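Amy13K (Eubacterium rectale DSM 17629, PDB 6B3P) binds starch through two family 26 carbohydrate-binding modules, probably helping a surface-anchored alpha-amylase of a human gut bacterium to hold its substrate. Local coordinates at residues 5-8 with 9-12; 50-54 with 55-59; 155-158 with 159-163. All coordinates share one frame; numbering follows the deposited sequence.

Interaction 1. Residues 5-8 with 9-12; sequences INYK and STLG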
ATOM      1  N   ILE A   5       1.563   9.145  -3.446  1.00 26.83           N
ATOM      2  CA  ILE A   5       1.410  10.098  -4.537  1.00 23.32           C
ATOM      3  C   ILE A   5       1.095   9.362  -5.828  1.00 24.78           C
ATOM      4  O   ILE A   5       1.842   8.476  -6.241  1.00 23.76           O
ATOM      5  CB  ILE A   5       2.675  10.955  -4.732  1.00 23.80           C
ATOM      6  CG1 ILE A   5       2.967  11.763  -3.466  1.00 25.37           C
ATOM      7  CG2 ILE A   5       2.498  11.900  -5.921  1.00 26.36           C
ATOM      8  CD1 ILE A   5       4.312  12.469  -3.476  1.00 27.95           C
ATOM      9  N   ASN A   6      -0.018   9.736  -6.450  1.00 24.01           N
ATOM     10  CA  ASN A   6      -0.388   9.226  -7.759  1.00 24.34           C
ATOM     11  C   ASN A   6      -0.248  10.339  -8.786  1.00 25.41           C
ATOM     12  O   ASN A   6      -0.703  11.460  -8.558  1.00 24.57           O
ATOM     13  CB  ASN A   6      -1.817   8.681  -7.753  1.00 25.29           C
ATOM     14  CG  ASN A   6      -2.097   7.799  -6.555  1.00 23.90           C
ATOM     15  OD1 ASN A   6      -1.724   6.627  -6.532  1.00 24.20           O
ATOM     16  ND2 ASN A   6      -2.769   8.357  -5.553  1.00 25.07           N
ATOM     17  N   TYR A   7       0.388  10.023  -9.909  1.00 20.74           N
ATOM     18  CA  TYR A   7       0.681  11.004 -10.946  1.00 21.54           C
ATOM     19  C   TYR A   7       0.257  10.471 -12.311  1.00 22.47           C
ATOM     20  O   TYR A   7       0.717   9.416 -12.751  1.00 24.94           O
ATOM     21  CB  TYR A   7       2.176  11.346 -10.925  1.00 22.49           C
ATOM     22  CG  TYR A   7       2.674  12.191 -12.078  1.00 25.13           C
ATOM     23  CD1 TYR A   7       1.939  13.273 -12.551  1.00 22.88           C
ATOM     24  CD2 TYR A   7       3.899  11.917 -12.673  1.00 21.13           C
ATOM     25  CE1 TYR A   7       2.407  14.048 -13.601  1.00 22.55           C
ATOM     26  CE2 TYR A   7       4.373  12.683 -13.717  1.00 24.70           C
ATOM     27  CZ  TYR A   7       3.626  13.746 -14.177  1.00 26.85           C
ATOM     28  OH  TYR A   7       4.107  14.499 -15.219  1.00 25.98           O
ATOM     29  N   LYS A   8      -0.648  11.195 -12.959  1.00 20.43           N
ATOM     30  CA  LYS A   8      -1.041  10.889 -14.327  1.00 25.63           C
ATOM     31  C   LYS A   8       0.019  11.491 -15.234  1.00 24.39           C
ATOM     32  O   LYS A   8      -0.016  12.684 -15.534  1.00 21.93           O
ATOM     33  CB  LYS A   8      -2.429  11.450 -14.638  1.00 26.10           C
ATOM     34  CG  LYS A   8      -3.048  10.946 -15.932  1.00 34.04           C
ATOM     35  CD  LYS A   8      -4.366  11.651 -16.187  1.00 41.36           C
ATOM     36  CE  LYS A   8      -5.230  10.911 -17.187  1.00 53.15           C
ATOM     37  NZ  LYS A   8      -6.616  11.450 -17.164  1.00 61.19           N
ATOM     38  N   SER A   9       0.972  10.662 -15.650  1.00 23.20           N
ATOM     39  CA  SER A   9       2.202  11.166 -16.249  1.00 24.26           C
ATOM     40  C   SER A   9       1.972  11.984 -17.510  1.00 24.58           C
ATOM     41  O   SER A   9       1.189  11.610 -18.384  1.00 25.17           O
ATOM     42  CB  SER A   9       3.159  10.021 -16.574  1.00 24.70           C
ATOM     43  OG  SER A   9       4.354  10.541 -17.133  1.00 26.10           O
ATOM     44  N   THR A  10       2.668  13.114 -17.566  1.00 25.57           N
ATOM     45  CA  THR A  10       2.777  13.926 -18.762  1.00 23.55           C
ATOM     46  C   THR A  10       4.240  13.966 -19.206  1.00 26.30           C
ATOM     47  O   THR A  10       4.619  14.784 -20.046  1.00 23.56           O
ATOM     48  CB  THR A  10       2.273  15.357 -18.515  1.00 24.80           C
ATOM     49  OG1 THR A  10       2.958  15.911 -17.384  1.00 25.69           O
ATOM     50  CG2 THR A  10       0.776  15.364 -18.246  1.00 22.06           C
ATOM     51  N   LEU A  11       5.052  13.078 -18.631  1.00 25.29           N
ATOM     52  CA  LEU A  11       6.496  13.060 -18.871  1.00 23.80           C
ATOM     53  C   LEU A  11       7.010  11.694 -19.335  1.00 24.39           C
ATOM     54  O   LEU A  11       8.216  11.444 -19.322  1.00 28.35           O
ATOM     55  CB  LEU A  11       7.241  13.478 -17.599  1.00 25.12           C
ATOM     56  CG  LEU A  11       7.119  14.935 -17.152  1.00 23.59           C
ATOM     57  CD1 LEU A  11       7.761  15.116 -15.784  1.00 27.52           C
ATOM     58  CD2 LEU A  11       7.760  15.869 -18.171  1.00 28.70           C
ATOM     59  N   GLY A  12       6.098  10.816 -19.744  1.00 26.13           N
ATOM     60  CA  GLY A  12       6.468   9.494 -20.231  1.00 27.20           C
ATOM     61  C   GLY A  12       6.242   8.420 -19.185  1.00 32.31           C
ATOM     62  O   GLY A  12       5.641   8.685 -18.146  1.00 26.12           O
TER
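Y7 lies over the turn that leaves its strand, and the CA of S9 sits against one face of the tyrosine ring, 3.7 Å from the ring centroid in a CH-pi contact only 17° off the ring normal. This is the close-packed part. Y7 holds its ring anti to the backbone N (chi1 171°), carrying the phenol forward along the chain. There its OH shares a 2.8 Å hydrogen bond with OG1 of T10, the two side chains crossing at about a right angle, while CG of L11 comes up to the same Y7 OH at 3.6 Å. Beneath the ring, S9 folds the chain into an ST turn at the exit from strand 2-8 of the starch-binding module's beta-sheet: S9 OG accepts from the backbone N of L11 at 3.0 Å, with an N-H...O angle of 158°. Y7 is buried, with L61 and L70 also packing on it and M35 touching it from strand 33-37. The other side is loose. K8 runs out fully extended into an exposed position, where its NZ has a long, weak ion pair with D88, and the methyl CG2 of T10 merely passes K8 O at 3.9 Å.

Interaction 2. Residues 50-54 with 55-59; sequences TLDNS and TDYSL. With FMT (formic acid), chain Q.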
ATOM      1  N   THR A  50       7.279   6.509   3.682  1.00 26.72           N
ATOM      2  CA  THR A  50       7.142   6.883   5.079  1.00 29.67           C
ATOM      3  C   THR A  50       7.968   8.134   5.290  1.00 29.61           C
ATOM      4  O   THR A  50       9.158   8.149   4.970  1.00 38.63           O
ATOM      5  CB  THR A  50       7.624   5.778   6.042  1.00 34.34           C
ATOM      6  OG1 THR A  50       6.865   4.582   5.829  1.00 39.27           O
ATOM      7  CG2 THR A  50       7.475   6.228   7.502  1.00 35.78           C
ATOM      8  N   LEU A  51       7.350   9.188   5.810  1.00 29.57           N
ATOM      9  CA  LEU A  51       8.122  10.364   6.179  1.00 38.55           C
ATOM     10  C   LEU A  51       7.710  10.997   7.500  1.00 34.23           C
ATOM     11  O   LEU A  51       6.639  10.741   8.052  1.00 29.08           O
ATOM     12  CB  LEU A  51       8.068  11.420   5.068  1.00 45.53           C
ATOM     13  CG  LEU A  51       6.754  11.900   4.456  1.00 38.56           C
ATOM     14  CD1 LEU A  51       6.059  12.950   5.301  1.00 50.76           C
ATOM     15  CD2 LEU A  51       7.064  12.478   3.094  1.00 47.24           C
ATOM     16  N   ASP A  52       8.625  11.827   7.982  1.00 30.46           N
ATOM     17  CA  ASP A  52       8.524  12.515   9.255  1.00 32.61           C
ATOM     18  C   ASP A  52       7.564  13.698   9.162  1.00 30.91           C
ATOM     19  O   ASP A  52       7.829  14.664   8.449  1.00 24.81           O
ATOM     20  CB  ASP A  52       9.927  12.967   9.675  1.00 31.71           C
ATOM     21  CG  ASP A  52       9.929  13.832  10.914  1.00 35.93           C
ATOM     22  OD1 ASP A  52       8.942  13.807  11.675  1.00 39.10           O
ATOM     23  OD2 ASP A  52      10.940  14.532  11.129  1.00 45.60           O
ATOM     24  N   ASN A  53       6.454  13.621   9.895  1.00 28.06           N
ATOM     25  CA  ASN A  53       5.416  14.651   9.827  1.00 27.60           C
ATOM     26  C   ASN A  53       5.741  15.885  10.663  1.00 27.62           C
ATOM     27  O   ASN A  53       4.862  16.697  10.943  1.00 29.07           O
ATOM     28  CB  ASN A  53       4.059  14.077  10.262  1.00 26.73           C
ATOM     29  CG  ASN A  53       3.954  13.855  11.769  1.00 33.03           C
ATOM     30  OD1 ASN A  53       4.942  13.930  12.499  1.00 29.45           O
ATOM     31  ND2 ASN A  53       2.746  13.543  12.232  1.00 34.01           N
ATOM     32  N   SER A  54       7.001  16.024  11.065  1.00 27.40           N
ATOM     33  CA  SER A  54       7.430  17.202  11.804  1.00 26.92           C
ATOM     34  C   SER A  54       7.328  18.449  10.932  1.00 34.17           C
ATOM     35  O   SER A  54       7.235  19.564  11.448  1.00 27.29           O
ATOM     36  CB  SER A  54       8.867  17.036  12.308  1.00 32.75           C
ATOM     37  OG  SER A  54       8.982  15.920  13.172  1.00 44.02           O
ATOM     38  N   THR A  55       7.339  18.255   9.615  1.00 26.07           N
ATOM     39  CA  THR A  55       7.384  19.371   8.677  1.00 25.16           C
ATOM     40  C   THR A  55       6.496  19.177   7.457  1.00 23.85           C
ATOM     41  O   THR A  55       5.989  18.084   7.203  1.00 23.14           O
ATOM     42  CB  THR A  55       8.818  19.605   8.159  1.00 32.02           C
ATOM     43  OG1 THR A  55       9.237  18.476   7.378  1.00 30.24           O
ATOM     44  CG2 THR A  55       9.792  19.818   9.308  1.00 35.45           C
ATOM     45  N   ASP A  56       6.314  20.263   6.713  1.00 27.77           N
ATOM     46  CA  ASP A  56       5.806  20.187   5.353  1.00 28.79           C
ATOM     47  C   ASP A  56       6.961  19.781   4.448  1.00 28.25           C
ATOM     48  O   ASP A  56       8.108  19.729   4.891  1.00 25.27           O
ATOM     49  CB  ASP A  56       5.216  21.527   4.903  1.00 29.51           C
ATOM     50  CG  ASP A  56       4.022  21.951   5.731  1.00 31.72           C
ATOM     51  OD1 ASP A  56       3.307  21.069   6.253  1.00 26.67           O
ATOM     52  OD2 ASP A  56       3.790  23.173   5.847  1.00 34.31           O
ATOM     53  N   TYR A  57       6.657  19.485   3.188  1.00 24.51           N
ATOM     54  CA  TYR A  57       7.689  19.195   2.199  1.00 22.22           C
ATOM     55  C   TYR A  57       7.338  19.805   0.853  1.00 26.52           C
ATOM     56  O   TYR A  57       6.214  20.261   0.637  1.00 27.19           O
ATOM     57  CB  TYR A  57       7.886  17.687   2.033  1.00 25.96           C
ATOM     58  CG  TYR A  57       8.397  16.993   3.273  1.00 28.78           C
ATOM     59  CD1 TYR A  57       7.523  16.602   4.277  1.00 27.10           C
ATOM     60  CD2 TYR A  57       9.749  16.727   3.441  1.00 27.72           C
ATOM     61  CE1 TYR A  57       7.980  15.970   5.416  1.00 28.29           C
ATOM     62  CE2 TYR A  57      10.216  16.089   4.580  1.00 29.62           C
ATOM     63  CZ  TYR A  57       9.324  15.716   5.564  1.00 30.50           C
ATOM     64  OH  TYR A  57       9.771  15.083   6.700  1.00 30.40           O
ATOM     65  N   SER A  58       8.322  19.814  -0.038  1.00 27.02           N
ATOM     66  CA  SER A  58       8.117  20.191  -1.428  1.00 26.38           C
ATOM     67  C   SER A  58       8.237  18.954  -2.299  1.00 29.75           C
ATOM     68  O   SER A  58       9.027  18.059  -1.998  1.00 25.92           O
ATOM     69  CB  SER A  58       9.134  21.244  -1.861  1.00 25.95           C
ATOM     70  OG  SER A  58       8.949  22.446  -1.141  1.00 29.69           O
ATOM     71  N   LEU A  59       7.455  18.916  -3.374  1.00 26.62           N
ATOM     72  CA  LEU A  59       7.462  17.800  -4.313  1.00 24.27           C
ATOM     73  C   LEU A  59       7.846  18.282  -5.706  1.00 24.74           C
ATOM     74  O   LEU A  59       7.315  19.279  -6.194  1.00 22.85           O
ATOM     75  CB  LEU A  59       6.089  17.120  -4.350  1.00 24.42           C
ATOM     76  CG  LEU A  59       5.826  16.162  -5.518  1.00 23.91           C
ATOM     77  CD1 LEU A  59       6.654  14.889  -5.386  1.00 23.28           C
ATOM     78  CD2 LEU A  59       4.342  15.842  -5.628  1.00 24.01           C
TER
HETATM   79  C   FMT Q 418       7.164  23.343   7.899  1.00 15.65           C
HETATM   80  O1  FMT Q 418       6.024  22.909   8.014  1.00 45.69           O
HETATM   81  O2  FMT Q 418       8.133  22.733   8.333  1.00 37.37           O
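An Asx turn shapes the connection between strands 44-50 and 57-62 of the first starch-binding module, and the tyrosine that begins the second strand reaches back to fasten it. Y57 OH donates to the backbone O of D52 at 2.6 Å, meeting a lone pair in the carbonyl plane at a C=O...O angle of 132°; the acceptor lies at the edge of the phenol, near the ring plane. With CG anti to its own carbonyl carbon (chi1 -64°), Y57 turns its ring back toward the loop, which lets the OH reach D52 O. T55 and L51 lie over opposite faces of that ring: OG1 of T55 over one, displaced toward the rim, and CD2 of L51 over the other, also toward the rim. The other methyl of L51, CD1, makes the nearest apolar approach, 3.6 Å from CE1 of Y57, as the two side chains slide past each other in opposite directions. L51 and Y57 are buried, and L3 of strand 2-8 and I19 of strand 16-20 continue this apolar layer.

The solvent side is polar. D52 OD1 is gripped twice by S54: the hydroxyl OG approaches on the syn side at 2.6 Å, 18° out of the carboxylate plane, whereas the backbone N comes from above that plane at 3.0 Å. Two donors on one oxygen would be expected to favour the charged carboxylate. Further on, the backbone N of D56 donates to O1 of a formic acid molecule at 3.0 Å, probably a crystallisation additive, and D56 OD1 accepts from the backbone N of K78. N53 sends its ND2 to the carbonyl of K80. The whole is an Asx turn in a loop joining two non-adjacent strands of a CBM26 beta-sandwich, with the tyrosine of the second strand bonded back to the loop carbonyl.

Interaction 3. Residues 155-158 with 159-163; sequences YTQD and VKQNF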
ATOM      1  N   TYR A 155      -8.328  -7.176  -0.571  1.00 26.77           N
ATOM      2  CA  TYR A 155      -9.661  -6.685  -0.244  1.00 30.97           C
ATOM      3  C   TYR A 155      -9.896  -5.308  -0.852  1.00 37.51           C
ATOM      4  O   TYR A 155      -9.133  -4.372  -0.616  1.00 35.22           O
ATOM      5  CB  TYR A 155      -9.861  -6.650   1.270  1.00 32.08           C
ATOM      6  CG  TYR A 155      -9.955  -8.033   1.864  1.00 33.69           C
ATOM      7  CD1 TYR A 155     -11.067  -8.828   1.629  1.00 33.75           C
ATOM      8  CD2 TYR A 155      -8.931  -8.550   2.644  1.00 37.59           C
ATOM      9  CE1 TYR A 155     -11.159 -10.098   2.156  1.00 38.13           C
ATOM     10  CE2 TYR A 155      -9.014  -9.817   3.178  1.00 34.91           C
ATOM     11  CZ  TYR A 155     -10.129 -10.588   2.931  1.00 37.93           C
ATOM     12  OH  TYR A 155     -10.210 -11.853   3.464  1.00 40.45           O
ATOM     13  N   THR A 156     -10.962  -5.208  -1.641  1.00 29.64           N
ATOM     14  CA  THR A 156     -11.316  -3.981  -2.342  1.00 28.24           C
ATOM     15  C   THR A 156     -12.590  -3.388  -1.765  1.00 30.16           C
ATOM     16  O   THR A 156     -13.581  -4.096  -1.617  1.00 31.71           O
ATOM     17  CB  THR A 156     -11.521  -4.239  -3.845  1.00 31.87           C
ATOM     18  OG1 THR A 156     -10.342  -4.835  -4.396  1.00 30.01           O
ATOM     19  CG2 THR A 156     -11.830  -2.942  -4.584  1.00 35.11           C
ATOM     20  N   GLN A 157     -12.566  -2.091  -1.461  1.00 25.00           N
ATOM     21  CA  GLN A 157     -13.743  -1.392  -0.946  1.00 28.30           C
ATOM     22  C   GLN A 157     -14.008  -0.106  -1.717  1.00 29.45           C
ATOM     23  O   GLN A 157     -13.098   0.460  -2.323  1.00 31.37           O
ATOM     24  CB  GLN A 157     -13.572  -1.058   0.536  1.00 27.15           C
ATOM     25  CG  GLN A 157     -13.189  -2.234   1.414  1.00 28.54           C
ATOM     26  CD  GLN A 157     -13.001  -1.829   2.861  1.00 26.64           C
ATOM     27  OE1 GLN A 157     -13.968  -1.681   3.605  1.00 29.96           O
ATOM     28  NE2 GLN A 157     -11.749  -1.640   3.265  1.00 25.98           N
ATOM     29  N   ASP A 158     -15.256   0.352  -1.685  1.00 28.69           N
ATOM     30  CA  ASP A 158     -15.623   1.621  -2.302  1.00 31.18           C
ATOM     31  C   ASP A 158     -15.266   2.800  -1.401  1.00 36.60           C
ATOM     32  O   ASP A 158     -15.149   3.933  -1.871  1.00 35.57           O
ATOM     33  CB  ASP A 158     -17.118   1.653  -2.624  1.00 34.75           C
ATOM     34  CG  ASP A 158     -17.507   0.643  -3.688  1.00 40.87           C
ATOM     35  OD1 ASP A 158     -16.606  -0.018  -4.242  1.00 42.74           O
ATOM     36  OD2 ASP A 158     -18.715   0.512  -3.977  1.00 45.34           O
ATOM     37  N   VAL A 159     -15.098   2.523  -0.110  1.00 28.79           N
ATOM     38  CA  VAL A 159     -14.780   3.557   0.866  1.00 29.33           C
ATOM     39  C   VAL A 159     -13.549   3.178   1.680  1.00 29.93           C
ATOM     40  O   VAL A 159     -13.145   2.014   1.723  1.00 29.00           O
ATOM     41  CB  VAL A 159     -15.966   3.818   1.823  1.00 33.10           C
ATOM     42  CG1 VAL A 159     -17.193   4.270   1.036  1.00 36.41           C
ATOM     43  CG2 VAL A 159     -16.282   2.575   2.660  1.00 28.57           C
ATOM     44  N   LYS A 160     -12.963   4.177   2.327  1.00 23.11           N
ATOM     45  CA  LYS A 160     -11.724   4.015   3.069  1.00 29.54           C
ATOM     46  C   LYS A 160     -11.999   3.541   4.493  1.00 32.12           C
ATOM     47  O   LYS A 160     -11.978   4.335   5.435  1.00 41.42           O
ATOM     48  CB  LYS A 160     -10.964   5.337   3.084  1.00 30.04           C
ATOM     49  CG  LYS A 160      -9.568   5.274   3.647  1.00 31.52           C
ATOM     50  CD  LYS A 160      -8.923   6.637   3.517  1.00 32.63           C
ATOM     51  CE  LYS A 160      -7.641   6.734   4.305  1.00 34.90           C
ATOM     52  NZ  LYS A 160      -7.878   6.663   5.775  1.00 38.13           N
ATOM     53  N   GLN A 161     -12.252   2.243   4.642  1.00 28.09           N
ATOM     54  CA  GLN A 161     -12.636   1.684   5.932  1.00 29.77           C
ATOM     55  C   GLN A 161     -11.614   0.685   6.449  1.00 31.38           C
ATOM     56  O   GLN A 161     -11.247  -0.262   5.753  1.00 26.11           O
ATOM     57  CB  GLN A 161     -14.005   1.012   5.829  1.00 27.78           C
ATOM     58  CG  GLN A 161     -14.597   0.627   7.178  1.00 30.65           C
ATOM     59  CD  GLN A 161     -16.103   0.457   7.136  1.00 35.51           C
ATOM     60  OE1 GLN A 161     -16.821   1.306   6.607  1.00 34.36           O
ATOM     61  NE2 GLN A 161     -16.590  -0.644   7.700  1.00 37.15           N
ATOM     62  N   ASN A 162     -11.157   0.906   7.678  1.00 28.76           N
ATOM     63  CA  ASN A 162     -10.284  -0.046   8.346  1.00 32.36           C
ATOM     64  C   ASN A 162     -11.036  -1.344   8.599  1.00 30.95           C
ATOM     65  O   ASN A 162     -12.264  -1.358   8.687  1.00 31.09           O
ATOM     66  CB  ASN A 162      -9.758   0.525   9.666  1.00 23.40           C
ATOM     67  CG  ASN A 162      -8.904   1.766   9.470  1.00 31.08           C
ATOM     68  OD1 ASN A 162      -8.411   2.030   8.372  1.00 31.50           O
ATOM     69  ND2 ASN A 162      -8.718   2.532  10.539  1.00 32.72           N
ATOM     70  N   PHE A 163     -10.293  -2.437   8.707  1.00 30.63           N
ATOM     71  CA  PHE A 163     -10.885  -3.732   8.999  1.00 29.08           C
ATOM     72  C   PHE A 163      -9.850  -4.622   9.668  1.00 30.01           C
ATOM     73  O   PHE A 163      -8.720  -4.197   9.910  1.00 26.86           O
ATOM     74  CB  PHE A 163     -11.419  -4.387   7.723  1.00 24.91           C
ATOM     75  CG  PHE A 163     -10.379  -4.598   6.664  1.00 30.77           C
ATOM     76  CD1 PHE A 163     -10.037  -3.573   5.798  1.00 32.48           C
ATOM     77  CD2 PHE A 163      -9.752  -5.825   6.523  1.00 30.86           C
ATOM     78  CE1 PHE A 163      -9.084  -3.765   4.818  1.00 32.35           C
ATOM     79  CE2 PHE A 163      -8.798  -6.023   5.543  1.00 30.91           C
ATOM     80  CZ  PHE A 163      -8.462  -4.991   4.690  1.00 30.63           C
TER
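With Q157 CG anti to its carbonyl carbon (chi1 -52°) and the chain straight beyond it, the amide is delivered across the turn to the backbone of Q161. F163 instead has its CG between the backbone N and the carbonyl carbon (chi1 59°), which swings the ring back beneath the strand that carries Y155 and Q157. The hydrogen bond runs from Q157 NE2 to the carbonyl O of Q161 at 2.9 Å and is nearly straight, with an N-H...O angle of 161°. It meets a lone pair in the carbonyl plane, and the acceptor lies close to the plane of the Q157 amide. The same NE2 stands 3.6 Å from CD1 of F163, whose ring plane is almost perpendicular to the amide. On the acceptor side, Q161 O lies at the edge of that ring. Further back along the strand, CD2 of Y155 meets CE2 of F163 at 3.8 Å; the rings are oblique, centroids 5.6 Å apart. M120 of strand 116-121 touches both aromatics.

These contacts join the end of strand 150-157 to the start of strand 163-168, members of the two facing sheets of the second starch-binding module. Q157 is buried, and both ends of its amide are engaged: NE2 by Q161 O within the turn, OE1 by the backbone N of D124. Polar groups used on both sides in this way fix the rotation of the amide and let it sit beside the aromatic pair without leaving its main hydrogen-bonding atoms unmatched.

Overall arrangement
Interactions 1 and 2 belong to the first starch-binding module and hold the same sheet; they meet where CD1 of I5 packs on CD1 of L59 at 3.9 Å, though their centres are 20 Å apart. Interaction 3 lies in the second module, its nearest atoms about 11 Å from interaction 1 and 14 Å from interaction 2. Interaction 1 is a surface contact at a strand exit, whereas interactions 2 and 3 are partly buried turns between strands. A tyrosine hydroxyl bonds a threonine side chain in 5-12 and a backbone carbonyl in 50-59; in 155-163 a glutamine amide takes the carbonyl, beside paired aromatic rings.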